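Local structure of protease VII (Escherichia coli, 1I78) at residues G19-K24 and N286-A291; P124-G129 and G185-E190; G133-R138 and F176-I181; F192-T197 and V235-Y240; K226-Y231 and N254-K259. The protein cleaves peptide bonds as an outer-membrane beta-barrel protease of the omptin family, with a catalytic groove probably facing the cell exterior. The protein carries 3 engineered substitutions. All coordinates share one frame; numbering follows the deposited sequence.

In the fold
All five contacts join antiparallel neighbours in the wall of one beta barrel. Contact 1 pairs the first and last strands and closes the cylinder. Contact 5 lies beside it along the sheet: N286 N of contact 1 is 2.9 Å from N254 O of contact 5. Contacts 3 and 5, with centres about 11 Å apart, meet on the interior face, over strand 192-213, where M178 and Q135 approach Y230. Contacts 2 and 4 adjoin near one barrel end, their centres about 9 Å apart, and G185 O lies 2.8 Å from G196 N. In omptins the catalytic groove lies at the extracellular end, probably opposite contacts 2 and 4.

Contact 1: G19-K24 and N286-A291; sequences GTLSGK and NFITTA
T20 and S22 pair with T289 and F287 where the first and last strands of the barrel meet, 169° apart in direction. Two pairs of backbone bonds hold this seam: T20 N to T289 O (2.9 Å) with its return from T289 N, and S22 N to F287 O (2.8 Å, nearly straight at 171°) with its return from F287 N. On the inward face, L21 turns CG away from its backbone N (chi1 164°), which lays CD1 against I288 CG1 at 3.5 Å and N286 CB at 3.7 Å. W71 packs on L21 and I288. G23, with no side chain, lets N286 OD1 rest 3.5 Å from its CA, while N286 ND2 bonds to N254 OD1. On the other face, T20 and T289 lie side by side, and S22 OG bonds to N48 N. The closure therefore rests on main-chain polarity, leaving the side chains to suit two surroundings: L21 and I288 pack inside beside the bonded N286, while T20, S22, T289 and F287 face outward.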
# COMPACT_ATOMS: atom_id res chain seq x y z
N GLY A 19 10.43 9.70 -8.01
CA GLY A 19 9.21 10.37 -7.62
C GLY A 19 8.87 10.24 -6.16
O GLY A 19 9.73 9.98 -5.32
N THR A 20 7.59 10.40 -5.88
CA THR A 20 7.10 10.35 -4.52
C THR A 20 5.92 9.40 -4.34
O THR A 20 5.19 9.08 -5.29
CB THR A 20 6.67 11.75 -4.06
OG1 THR A 20 5.50 12.14 -4.79
CG2 THR A 20 7.77 12.77 -4.32
N LEU A 21 5.74 8.99 -3.09
CA LEU A 21 4.68 8.09 -2.66
C LEU A 21 3.99 8.71 -1.47
O LEU A 21 4.64 9.05 -0.49
CB LEU A 21 5.25 6.74 -2.22
CG LEU A 21 4.27 5.88 -1.41
CD1 LEU A 21 3.30 5.21 -2.36
CD2 LEU A 21 5.03 4.86 -0.58
N SER A 22 2.67 8.83 -1.55
CA SER A 22 1.90 9.38 -0.44
C SER A 22 0.81 8.36 -0.15
O SER A 22 0.33 7.70 -1.07
CB SER A 22 1.28 10.72 -0.83
OG SER A 22 2.29 11.63 -1.26
N GLY A 23 0.43 8.20 1.11
CA GLY A 23 -0.62 7.24 1.39
C GLY A 23 -1.11 7.20 2.82
O GLY A 23 -0.67 7.98 3.66
N LYS A 24 -2.02 6.27 3.09
CA LYS A 24 -2.59 6.12 4.41
C LYS A 24 -3.11 4.71 4.59
O LYS A 24 -3.68 4.11 3.68
CB LYS A 24 -3.73 7.11 4.60
CG LYS A 24 -4.44 7.04 5.94
CD LYS A 24 -5.47 8.15 6.01
CE LYS A 24 -6.11 8.28 7.39
NZ LYS A 24 -7.07 9.43 7.40
N ASN A 286 -2.73 4.48 -1.78
CA ASN A 286 -1.53 5.23 -2.07
C ASN A 286 -1.67 5.99 -3.37
O ASN A 286 -2.47 5.64 -4.25
CB ASN A 286 -0.33 4.30 -2.16
CG ASN A 286 -0.14 3.48 -0.91
OD1 ASN A 286 0.18 4.01 0.16
ND2 ASN A 286 -0.33 2.16 -1.03
N PHE A 287 -0.86 7.04 -3.46
CA PHE A 287 -0.76 7.90 -4.61
C PHE A 287 0.73 7.90 -4.93
O PHE A 287 1.56 8.13 -4.04
CB PHE A 287 -1.19 9.32 -4.25
CG PHE A 287 -2.57 9.66 -4.67
CD1 PHE A 287 -3.48 10.18 -3.75
CD2 PHE A 287 -2.97 9.48 -5.99
CE1 PHE A 287 -4.78 10.53 -4.14
CE2 PHE A 287 -4.26 9.82 -6.40
CZ PHE A 287 -5.17 10.35 -5.47
N ILE A 288 1.06 7.62 -6.19
CA ILE A 288 2.43 7.61 -6.64
C ILE A 288 2.61 8.53 -7.84
O ILE A 288 1.94 8.37 -8.87
CB ILE A 288 2.89 6.21 -7.05
CG1 ILE A 288 2.92 5.30 -5.83
CG2 ILE A 288 4.28 6.30 -7.72
CD1 ILE A 288 3.40 3.89 -6.13
N THR A 289 3.50 9.49 -7.69
CA THR A 289 3.76 10.44 -8.75
C THR A 289 5.20 10.21 -9.16
O THR A 289 6.10 10.21 -8.33
CB THR A 289 3.54 11.88 -8.25
OG1 THR A 289 2.14 12.07 -7.98
CG2 THR A 289 4.01 12.90 -9.28
N THR A 290 5.40 10.01 -10.46
CA THR A 290 6.72 9.71 -10.95
C THR A 290 7.03 10.26 -12.33
O THR A 290 6.14 10.60 -13.11
CB THR A 290 6.92 8.18 -10.98
OG1 THR A 290 8.20 7.88 -11.51
CG2 THR A 290 5.86 7.51 -11.87
N ALA A 291 8.32 10.35 -12.61
CA ALA A 291 8.81 10.81 -13.91
C ALA A 291 10.09 10.02 -14.20
O ALA A 291 10.89 9.75 -13.29
CB ALA A 291 9.08 12.30 -13.87
O HOH W 1 2.49 10.78 -4.64

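Contact 2: P124-G129 and G185-E190; sequences PNYRLG and GSYRYE
Near one end of the barrel wall, where strand 126-149 begins and strand 169-189 runs out, R127 and S186 form a hydrogen-bonded antiparallel pair. R127 N gives to S186 O and S186 N to R127 O, each at 3.0 Å. The R127 chain bends at chi2 and chi3, and S186 OG lies in the guanidinium plane at its edge, 3.6 Å from R127 NH1; the small serine leaves space for this. The next pair, Y126 with Y187, sends its side chains to the outer face. Y187 has CG anti to its backbone N (chi1 -167°) and leans across the seam, CD1 reaching Y126 CB at 3.4 Å; N125 O lies over one face of the Y187 ring. Beyond the strand start the barrel edge gives way to a turn, yet N125 O still accepts R188 N. The two side chains here meet at about a right angle, amide and guanidinium planes 81° apart, with N125 OD1 3.9 Å from R188 CD. The extended R188 chain carries its guanidinium to the turn after the strand, where NE donates to E190 O at 3.1 Å, NH2 makes a salt bridge to D191, and the guanidinium forms a cation-pi contact with Y240.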
# COMPACT_ATOMS: atom_id res chain seq x y z
N PRO A 124 2.29 -0.06 -34.20
CA PRO A 124 3.37 0.91 -33.96
C PRO A 124 2.90 2.15 -33.19
O PRO A 124 3.68 2.75 -32.43
CB PRO A 124 3.84 1.26 -35.38
CG PRO A 124 3.50 0.04 -36.18
CD PRO A 124 2.13 -0.31 -35.65
N ASN A 125 1.63 2.52 -33.37
CA ASN A 125 1.07 3.69 -32.70
C ASN A 125 0.06 3.42 -31.57
O ASN A 125 -0.44 4.36 -30.96
CB ASN A 125 0.44 4.63 -33.73
CG ASN A 125 1.46 5.24 -34.67
OD1 ASN A 125 2.51 5.72 -34.23
ND2 ASN A 125 1.16 5.23 -35.96
N TYR A 126 -0.27 2.16 -31.32
CA TYR A 126 -1.21 1.84 -30.24
C TYR A 126 -1.12 0.39 -29.77
O TYR A 126 -0.92 -0.53 -30.56
CB TYR A 126 -2.63 2.18 -30.66
CG TYR A 126 -3.12 1.48 -31.90
CD1 TYR A 126 -3.61 0.17 -31.84
CD2 TYR A 126 -3.09 2.12 -33.14
CE1 TYR A 126 -4.08 -0.47 -32.97
CE2 TYR A 126 -3.56 1.48 -34.29
CZ TYR A 126 -4.05 0.18 -34.19
OH TYR A 126 -4.51 -0.46 -35.32
N ARG A 127 -1.28 0.22 -28.47
CA ARG A 127 -1.18 -1.08 -27.82
C ARG A 127 -2.30 -1.24 -26.79
O ARG A 127 -2.62 -0.30 -26.07
CB ARG A 127 0.18 -1.17 -27.12
CG ARG A 127 0.88 -2.48 -27.22
CD ARG A 127 2.38 -2.28 -27.41
NE ARG A 127 3.18 -2.58 -26.22
CZ ARG A 127 3.23 -1.81 -25.13
NH1 ARG A 127 2.52 -0.69 -25.07
NH2 ARG A 127 3.99 -2.17 -24.10
N LEU A 128 -2.90 -2.43 -26.73
CA LEU A 128 -3.97 -2.74 -25.78
C LEU A 128 -3.72 -4.17 -25.33
O LEU A 128 -3.71 -5.08 -26.15
CB LEU A 128 -5.34 -2.68 -26.46
CG LEU A 128 -6.56 -2.05 -25.77
CD1 LEU A 128 -7.82 -2.63 -26.40
CD2 LEU A 128 -6.56 -2.32 -24.29
N GLY A 129 -3.54 -4.39 -24.03
CA GLY A 129 -3.30 -5.75 -23.58
C GLY A 129 -3.89 -6.14 -22.23
O GLY A 129 -4.04 -5.32 -21.33
N GLY A 185 -2.48 -0.04 -21.74
CA GLY A 185 -2.55 0.44 -23.11
C GLY A 185 -2.01 1.84 -23.32
O GLY A 185 -1.78 2.59 -22.36
N SER A 186 -1.81 2.21 -24.58
CA SER A 186 -1.27 3.52 -24.92
C SER A 186 -1.40 3.83 -26.41
O SER A 186 -1.18 2.96 -27.25
CB SER A 186 0.19 3.61 -24.49
OG SER A 186 0.95 2.53 -25.01
N TYR A 187 -1.75 5.07 -26.72
CA TYR A 187 -1.90 5.50 -28.10
C TYR A 187 -0.80 6.50 -28.41
O TYR A 187 -0.37 7.26 -27.55
CB TYR A 187 -3.26 6.16 -28.30
CG TYR A 187 -3.63 6.35 -29.74
CD1 TYR A 187 -4.06 5.28 -30.52
CD2 TYR A 187 -3.55 7.60 -30.34
CE1 TYR A 187 -4.42 5.46 -31.86
CE2 TYR A 187 -3.90 7.79 -31.67
CZ TYR A 187 -4.33 6.72 -32.43
OH TYR A 187 -4.69 6.92 -33.74
N ARG A 188 -0.35 6.50 -29.66
CA ARG A 188 0.73 7.39 -30.05
C ARG A 188 0.46 8.23 -31.29
O ARG A 188 0.15 7.70 -32.36
CB ARG A 188 2.00 6.57 -30.26
CG ARG A 188 3.21 7.39 -30.68
CD ARG A 188 4.42 6.51 -30.93
NE ARG A 188 5.60 7.31 -31.23
CZ ARG A 188 6.84 6.83 -31.35
NH1 ARG A 188 7.09 5.53 -31.19
NH2 ARG A 188 7.84 7.65 -31.63
N TYR A 189 0.56 9.55 -31.14
CA TYR A 189 0.38 10.46 -32.26
C TYR A 189 1.70 11.20 -32.45
O TYR A 189 2.13 11.96 -31.58
CB TYR A 189 -0.75 11.45 -31.99
CG TYR A 189 -0.95 12.41 -33.15
CD1 TYR A 189 -1.27 11.93 -34.42
CD2 TYR A 189 -0.76 13.78 -32.98
CE1 TYR A 189 -1.40 12.79 -35.51
CE2 TYR A 189 -0.89 14.66 -34.06
CZ TYR A 189 -1.21 14.15 -35.32
OH TYR A 189 -1.32 15.01 -36.40
N GLU A 190 2.34 10.98 -33.60
CA GLU A 190 3.63 11.60 -33.90
C GLU A 190 4.64 11.03 -32.90
O GLU A 190 4.90 9.83 -32.91
CB GLU A 190 3.54 13.13 -33.77
CG GLU A 190 2.37 13.75 -34.51
CD GLU A 190 2.77 14.46 -35.79
OE1 GLU A 190 3.74 15.26 -35.75
OE2 GLU A 190 2.12 14.23 -36.84

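Contact 3: G133-R138 and F176-I181; sequences GYQESR and FKMPYI
Y180 and G133 meet in the middle of the barrel wall, where strands 126-149 and 169-189 pair antiparallel and the interior face is the more closely packed. Backbone bonds run both ways at G133-Y180, Q135-M178 and S137-F176. Inside, G133 CA sits over one face of the Y180 ring, 4.0 Å from its centroid, a CH-pi contact possible because glycine has no side chain in the way. The Y180 side chain stands between its own N and carbonyl carbon (chi1 71°), which tips the ring back across the neighbouring strand and sets CE2 against Q135 CG; the phenol bonds to D113. Further along, S137 OG lies 3.4 Å from F176 CB, with M178 CE 3.7 Å from the same oxygen; Y230, two strands along the wall, packs on M178 and Q135. Outside, Y134, K177 and P179 form a looser, partly exposed side. P179 fits there because its non-hydrogen-bonded position asks for no N-H toward Y134, and its CG lies at the edge of the Y134 ring, 3.9 Å from CD1. K177 CG lies 3.5 Å from Y134 OH. That hydroxyl donates to E136 OE2 at 2.7 Å, on the anti side of the carboxylate, while E136 OE1 forms a salt bridge with R138 NH1 at 2.9 Å.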
# COMPACT_ATOMS: atom_id res chain seq x y z
N GLY A 133 -0.93 -10.95 -13.08
CA GLY A 133 0.31 -10.88 -12.35
C GLY A 133 0.20 -11.03 -10.85
O GLY A 133 -0.87 -11.31 -10.30
N TYR A 134 1.33 -10.83 -10.18
CA TYR A 134 1.42 -10.95 -8.75
C TYR A 134 2.26 -9.79 -8.20
O TYR A 134 3.32 -9.46 -8.75
CB TYR A 134 2.10 -12.28 -8.42
CG TYR A 134 2.33 -12.50 -6.94
CD1 TYR A 134 1.27 -12.84 -6.10
CD2 TYR A 134 3.60 -12.36 -6.39
CE1 TYR A 134 1.46 -13.02 -4.74
CE2 TYR A 134 3.81 -12.55 -5.02
CZ TYR A 134 2.72 -12.88 -4.20
OH TYR A 134 2.89 -13.05 -2.85
N GLN A 135 1.82 -9.19 -7.11
CA GLN A 135 2.55 -8.08 -6.50
C GLN A 135 2.66 -8.25 -5.00
O GLN A 135 1.80 -8.85 -4.39
CB GLN A 135 1.85 -6.74 -6.72
CG GLN A 135 1.79 -6.25 -8.13
CD GLN A 135 1.02 -4.94 -8.24
OE1 GLN A 135 -0.10 -4.82 -7.73
NE2 GLN A 135 1.63 -3.96 -8.90
N GLU A 136 3.73 -7.72 -4.43
CA GLU A 136 3.94 -7.76 -2.99
C GLU A 136 4.48 -6.41 -2.52
O GLU A 136 5.46 -5.91 -3.07
CB GLU A 136 4.95 -8.85 -2.61
CG GLU A 136 4.34 -10.20 -2.29
CD GLU A 136 5.34 -11.12 -1.58
OE1 GLU A 136 6.10 -10.62 -0.72
OE2 GLU A 136 5.34 -12.34 -1.88
N SER A 137 3.84 -5.81 -1.53
CA SER A 137 4.32 -4.54 -1.02
C SER A 137 4.47 -4.63 0.49
O SER A 137 3.75 -5.39 1.15
CB SER A 137 3.36 -3.40 -1.39
OG SER A 137 2.06 -3.64 -0.92
N ARG A 138 5.42 -3.87 1.03
CA ARG A 138 5.65 -3.85 2.47
C ARG A 138 5.75 -2.43 3.04
O ARG A 138 6.28 -1.52 2.38
CB ARG A 138 6.94 -4.61 2.81
CG ARG A 138 6.86 -6.10 2.64
CD ARG A 138 8.23 -6.73 2.86
NE ARG A 138 8.15 -8.19 2.97
CZ ARG A 138 7.82 -9.01 1.97
NH1 ARG A 138 7.53 -8.52 0.77
NH2 ARG A 138 7.75 -10.32 2.19
N PHE A 176 1.35 -7.02 1.79
CA PHE A 176 0.25 -7.21 0.86
C PHE A 176 0.68 -8.13 -0.29
O PHE A 176 1.58 -7.81 -1.03
CB PHE A 176 -0.19 -5.85 0.28
CG PHE A 176 -0.70 -4.88 1.31
CD1 PHE A 176 -2.05 -4.88 1.68
CD2 PHE A 176 0.16 -3.99 1.93
CE1 PHE A 176 -2.52 -4.01 2.65
CE2 PHE A 176 -0.30 -3.12 2.90
CZ PHE A 176 -1.64 -3.13 3.26
N LYS A 177 0.03 -9.28 -0.41
CA LYS A 177 0.30 -10.23 -1.48
C LYS A 177 -0.86 -10.04 -2.43
O LYS A 177 -2.01 -10.21 -2.02
CB LYS A 177 0.30 -11.65 -0.94
CG LYS A 177 1.38 -11.94 0.09
CD LYS A 177 1.42 -13.42 0.43
CE LYS A 177 2.33 -13.68 1.59
NZ LYS A 177 2.42 -15.14 1.90
N MET A 178 -0.59 -9.70 -3.68
CA MET A 178 -1.69 -9.45 -4.60
C MET A 178 -1.72 -10.10 -5.98
O MET A 178 -1.05 -9.66 -6.91
CB MET A 178 -1.85 -7.93 -4.81
CG MET A 178 -1.91 -7.10 -3.54
SD MET A 178 -2.04 -5.32 -3.87
CE MET A 178 -0.42 -4.76 -3.36
N PRO A 179 -2.46 -11.20 -6.12
CA PRO A 179 -2.51 -11.81 -7.45
C PRO A 179 -3.51 -10.88 -8.15
O PRO A 179 -4.50 -10.47 -7.54
CB PRO A 179 -3.11 -13.19 -7.16
CG PRO A 179 -2.61 -13.48 -5.77
CD PRO A 179 -2.85 -12.17 -5.08
N TYR A 180 -3.29 -10.52 -9.41
CA TYR A 180 -4.24 -9.59 -10.01
C TYR A 180 -4.38 -9.69 -11.52
O TYR A 180 -3.54 -10.26 -12.20
CB TYR A 180 -3.81 -8.15 -9.66
CG TYR A 180 -2.55 -7.73 -10.39
CD1 TYR A 180 -2.61 -7.21 -11.69
CD2 TYR A 180 -1.28 -7.92 -9.81
CE1 TYR A 180 -1.46 -6.90 -12.40
CE2 TYR A 180 -0.11 -7.61 -10.52
CZ TYR A 180 -0.22 -7.10 -11.82
OH TYR A 180 0.93 -6.78 -12.53
N ILE A 181 -5.46 -9.12 -12.03
CA ILE A 181 -5.70 -9.08 -13.47
C ILE A 181 -5.75 -7.59 -13.84
O ILE A 181 -6.04 -6.73 -12.99
CB ILE A 181 -7.03 -9.75 -13.86
CG1 ILE A 181 -8.19 -9.08 -13.11
CG2 ILE A 181 -6.94 -11.25 -13.60
CD1 ILE A 181 -9.56 -9.68 -13.35

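Contact 4: F192-T197 and V235-Y240; sequences FELGGT and VNAGYY
The Y240 ring meets E193 at its edge: the carboxylate carbon CD lies in the ring plane, and the two flat groups stand 79° apart. Y240 OH donates to E193 OE1 at 2.6 Å, coming from above the carboxylate plane, and K246 makes a salt bridge to the same oxygen, which would probably stabilise the glutamate's negative charge. On the outer face the F192 ring slants over the seam, CD1 3.3 Å from G238 O, and L194 CD2 touches A237 CB at 3.7 Å, an apolar outer surface that may face lipid. N236 holds CG between its N and carbonyl carbon (chi1 54°), bringing OD1 to 3.3 Å from G195 CA, an approach the bare glycine permits; its ND2 bonds to E250. Backbone bonds join E193 with G238 and G195 with N236. Strand 192-213 is flanked on its other side by 169-189, through L194 with Y187 and G196 with G185, while 219-242 is bonded on its far side to 245-267, V235 with G251 and A237 with V249.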
# COMPACT_ATOMS: atom_id res chain seq x y z
N PHE A 192 4.34 11.84 -29.54
CA PHE A 192 3.69 12.00 -28.25
C PHE A 192 2.88 10.74 -27.90
O PHE A 192 2.24 10.13 -28.76
CB PHE A 192 2.77 13.23 -28.28
CG PHE A 192 2.24 13.62 -26.94
CD1 PHE A 192 3.11 13.97 -25.92
CD2 PHE A 192 0.87 13.60 -26.68
CE1 PHE A 192 2.62 14.30 -24.64
CE2 PHE A 192 0.38 13.93 -25.42
CZ PHE A 192 1.26 14.28 -24.40
N GLU A 193 2.92 10.35 -26.62
CA GLU A 193 2.22 9.14 -26.20
C GLU A 193 1.49 9.26 -24.86
O GLU A 193 2.05 9.74 -23.87
CB GLU A 193 3.22 7.99 -26.13
CG GLU A 193 2.60 6.60 -26.03
CD GLU A 193 3.61 5.50 -26.30
OE1 GLU A 193 4.54 5.31 -25.49
OE2 GLU A 193 3.48 4.82 -27.34
N LEU A 194 0.24 8.82 -24.86
CA LEU A 194 -0.61 8.83 -23.67
C LEU A 194 -0.98 7.37 -23.38
O LEU A 194 -1.35 6.63 -24.29
CB LEU A 194 -1.88 9.64 -23.91
CG LEU A 194 -1.78 11.15 -24.12
CD1 LEU A 194 -3.15 11.71 -24.45
CD2 LEU A 194 -1.23 11.82 -22.87
N GLY A 195 -0.86 6.96 -22.12
CA GLY A 195 -1.21 5.60 -21.76
C GLY A 195 -1.91 5.44 -20.42
O GLY A 195 -2.07 6.39 -19.65
N GLY A 196 -2.34 4.22 -20.14
CA GLY A 196 -3.02 3.95 -18.89
C GLY A 196 -2.96 2.48 -18.51
O GLY A 196 -2.72 1.61 -19.35
N THR A 197 -3.18 2.21 -17.23
CA THR A 197 -3.17 0.86 -16.72
C THR A 197 -4.17 0.72 -15.59
O THR A 197 -4.26 1.58 -14.71
CB THR A 197 -1.79 0.48 -16.18
OG1 THR A 197 -0.84 0.50 -17.25
CG2 THR A 197 -1.83 -0.90 -15.57
N VAL A 235 -2.02 6.49 -15.10
CA VAL A 235 -2.00 7.13 -16.41
C VAL A 235 -0.65 7.82 -16.60
O VAL A 235 -0.04 8.30 -15.64
CB VAL A 235 -3.16 8.17 -16.58
CG1 VAL A 235 -4.52 7.45 -16.52
CG2 VAL A 235 -3.10 9.24 -15.50
N ASN A 236 -0.19 7.84 -17.85
CA ASN A 236 1.09 8.45 -18.18
C ASN A 236 1.06 9.27 -19.47
O ASN A 236 0.16 9.11 -20.31
CB ASN A 236 2.16 7.35 -18.29
CG ASN A 236 1.76 6.26 -19.27
OD1 ASN A 236 1.67 6.49 -20.48
ND2 ASN A 236 1.52 5.06 -18.75
N ALA A 237 2.05 10.15 -19.60
CA ALA A 237 2.20 11.00 -20.77
C ALA A 237 3.70 11.12 -21.04
O ALA A 237 4.48 11.40 -20.12
CB ALA A 237 1.60 12.39 -20.51
N GLY A 238 4.09 10.91 -22.29
CA GLY A 238 5.50 10.98 -22.62
C GLY A 238 5.81 11.39 -24.04
O GLY A 238 4.93 11.47 -24.91
N TYR A 239 7.10 11.62 -24.28
CA TYR A 239 7.58 12.06 -25.58
C TYR A 239 8.80 11.27 -26.03
O TYR A 239 9.72 11.02 -25.26
CB TYR A 239 7.94 13.56 -25.48
CG TYR A 239 8.32 14.22 -26.78
CD1 TYR A 239 7.36 14.46 -27.78
CD2 TYR A 239 9.64 14.63 -27.02
CE1 TYR A 239 7.71 15.09 -28.98
CE2 TYR A 239 9.99 15.26 -28.22
CZ TYR A 239 9.03 15.49 -29.19
OH TYR A 239 9.38 16.11 -30.37
N TYR A 240 8.80 10.86 -27.30
CA TYR A 240 9.94 10.13 -27.82
C TYR A 240 11.04 11.11 -28.23
O TYR A 240 10.99 11.68 -29.32
CB TYR A 240 9.54 9.25 -29.02
CG TYR A 240 8.72 8.06 -28.61
CD1 TYR A 240 7.37 8.20 -28.27
CD2 TYR A 240 9.30 6.79 -28.49
CE1 TYR A 240 6.62 7.13 -27.83
CE2 TYR A 240 8.55 5.71 -28.05
CZ TYR A 240 7.21 5.89 -27.71
OH TYR A 240 6.46 4.84 -27.24

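Contact 5: K226-Y231 and N254-K259; sequences KDQNYY and NRVTNK
K259 and Q228 complete the pairing with their side chains where a G1 beta bulge interrupts strand 219-242. D227 and Q228 both face V204, and D227 takes the left-handed backbone conformation (phi 54°) that aspartate accepts more readily than most residues. K259, bent only at its last torsion (chi4 -67°), brings NZ to K226 O at 2.7 Å. Extended Q228 donates from NE2 to T257 O at 2.6 Å, with I282 O as a second acceptor; its side chain crosses that of V256 at about a right angle, CD 3.6 Å from V256 CG1. Water 2 bridges the two strands, donating to T257 O and accepting from N229 N. Regular pairing is under way by N229, whose O accepts T257 N, and Y231 and R255 bond both ways. On the inner face the flat Y230 ring suits aliphatic V256, CD1 lying 3.9 Å from its CG2, and also touches N254 CB. Strand 192-213 borders the bulged strand, bonding to Q228 and Y230, while 272-296 borders the other through N254 with N286 and the R255-E283 salt bridge.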
# COMPACT_ATOMS: atom_id res chain seq x y z
N LYS A 226 -8.02 -12.10 4.34
CA LYS A 226 -8.00 -12.83 3.08
C LYS A 226 -9.11 -12.44 2.10
O LYS A 226 -10.14 -11.90 2.50
CB LYS A 226 -8.09 -14.33 3.35
CG LYS A 226 -7.05 -14.87 4.32
CD LYS A 226 -7.34 -16.33 4.67
CE LYS A 226 -6.42 -16.82 5.80
NZ LYS A 226 -6.77 -18.20 6.28
N ASP A 227 -8.88 -12.72 0.82
CA ASP A 227 -9.86 -12.43 -0.22
C ASP A 227 -10.28 -10.97 -0.20
O ASP A 227 -11.46 -10.62 -0.34
CB ASP A 227 -11.07 -13.35 -0.05
CG ASP A 227 -10.68 -14.83 -0.10
OD1 ASP A 227 -10.93 -15.57 0.89
OD2 ASP A 227 -10.10 -15.24 -1.14
N GLN A 228 -9.29 -10.11 -0.05
CA GLN A 228 -9.48 -8.67 0.02
C GLN A 228 -9.41 -8.04 -1.38
O GLN A 228 -8.67 -8.51 -2.24
CB GLN A 228 -8.40 -8.12 0.96
CG GLN A 228 -8.53 -6.67 1.34
CD GLN A 228 -7.93 -6.39 2.71
OE1 GLN A 228 -6.87 -6.91 3.06
NE2 GLN A 228 -8.61 -5.55 3.48
N ASN A 229 -10.18 -6.99 -1.60
CA ASN A 229 -10.20 -6.32 -2.90
C ASN A 229 -9.11 -5.27 -3.05
O ASN A 229 -8.69 -4.62 -2.08
CB ASN A 229 -11.57 -5.67 -3.14
CG ASN A 229 -12.68 -6.71 -3.36
OD1 ASN A 229 -13.78 -6.56 -2.84
ND2 ASN A 229 -12.39 -7.74 -4.15
N TYR A 230 -8.64 -5.13 -4.28
CA TYR A 230 -7.60 -4.19 -4.63
C TYR A 230 -7.94 -3.56 -5.97
O TYR A 230 -8.45 -4.23 -6.87
CB TYR A 230 -6.25 -4.90 -4.73
CG TYR A 230 -5.20 -4.09 -5.42
CD1 TYR A 230 -4.62 -2.99 -4.80
CD2 TYR A 230 -4.78 -4.42 -6.71
CE1 TYR A 230 -3.64 -2.24 -5.44
CE2 TYR A 230 -3.80 -3.68 -7.37
CZ TYR A 230 -3.23 -2.59 -6.72
OH TYR A 230 -2.22 -1.88 -7.35
N TYR A 231 -7.69 -2.27 -6.09
CA TYR A 231 -7.97 -1.58 -7.34
C TYR A 231 -6.80 -0.68 -7.60
O TYR A 231 -6.14 -0.21 -6.67
CB TYR A 231 -9.26 -0.74 -7.27
CG TYR A 231 -10.46 -1.48 -6.71
CD1 TYR A 231 -10.64 -1.61 -5.33
CD2 TYR A 231 -11.39 -2.09 -7.55
CE1 TYR A 231 -11.72 -2.32 -4.79
CE2 TYR A 231 -12.48 -2.82 -7.03
CZ TYR A 231 -12.64 -2.92 -5.65
OH TYR A 231 -13.71 -3.62 -5.11
N ASN A 254 -3.98 3.67 -5.91
CA ASN A 254 -4.30 2.29 -5.66
C ASN A 254 -4.91 2.17 -4.28
O ASN A 254 -4.54 2.90 -3.37
CB ASN A 254 -3.07 1.39 -5.81
CG ASN A 254 -2.01 1.70 -4.81
OD1 ASN A 254 -2.23 1.54 -3.60
ND2 ASN A 254 -0.86 2.15 -5.29
N ARG A 255 -5.86 1.26 -4.15
CA ARG A 255 -6.53 1.07 -2.89
C ARG A 255 -6.77 -0.38 -2.53
O ARG A 255 -7.02 -1.23 -3.40
CB ARG A 255 -7.88 1.79 -2.91
CG ARG A 255 -8.71 1.56 -1.66
CD ARG A 255 -9.95 2.43 -1.64
NE ARG A 255 -10.73 2.25 -0.42
CZ ARG A 255 -10.24 2.37 0.82
NH1 ARG A 255 -8.95 2.68 1.01
NH2 ARG A 255 -11.04 2.18 1.87
N VAL A 256 -6.68 -0.65 -1.23
CA VAL A 256 -6.97 -1.97 -0.71
C VAL A 256 -8.14 -1.75 0.22
O VAL A 256 -8.00 -1.14 1.27
CB VAL A 256 -5.80 -2.57 0.07
CG1 VAL A 256 -6.28 -3.80 0.85
CG2 VAL A 256 -4.70 -2.96 -0.87
N THR A 257 -9.31 -2.23 -0.18
CA THR A 257 -10.52 -2.07 0.61
C THR A 257 -10.48 -2.83 1.93
O THR A 257 -9.95 -3.94 2.02
CB THR A 257 -11.74 -2.52 -0.21
OG1 THR A 257 -11.99 -1.55 -1.23
CG2 THR A 257 -12.97 -2.63 0.66
N ASN A 258 -11.06 -2.23 2.96
CA ASN A 258 -11.08 -2.84 4.27
C ASN A 258 -11.94 -4.10 4.33
O ASN A 258 -12.99 -4.19 3.68
CB ASN A 258 -11.57 -1.84 5.32
CG ASN A 258 -11.55 -2.43 6.72
OD1 ASN A 258 -10.51 -2.85 7.22
ND2 ASN A 258 -12.70 -2.46 7.35
N LYS A 259 -11.48 -5.05 5.12
CA LYS A 259 -12.16 -6.32 5.30
C LYS A 259 -11.68 -6.85 6.65
O LYS A 259 -10.62 -6.44 7.13
CB LYS A 259 -11.79 -7.27 4.16
CG LYS A 259 -12.50 -8.61 4.14
CD LYS A 259 -12.30 -9.31 2.79
CE LYS A 259 -13.09 -10.61 2.68
NZ LYS A 259 -12.60 -11.65 3.62
O HOH W 2 -11.90 -5.93 0.46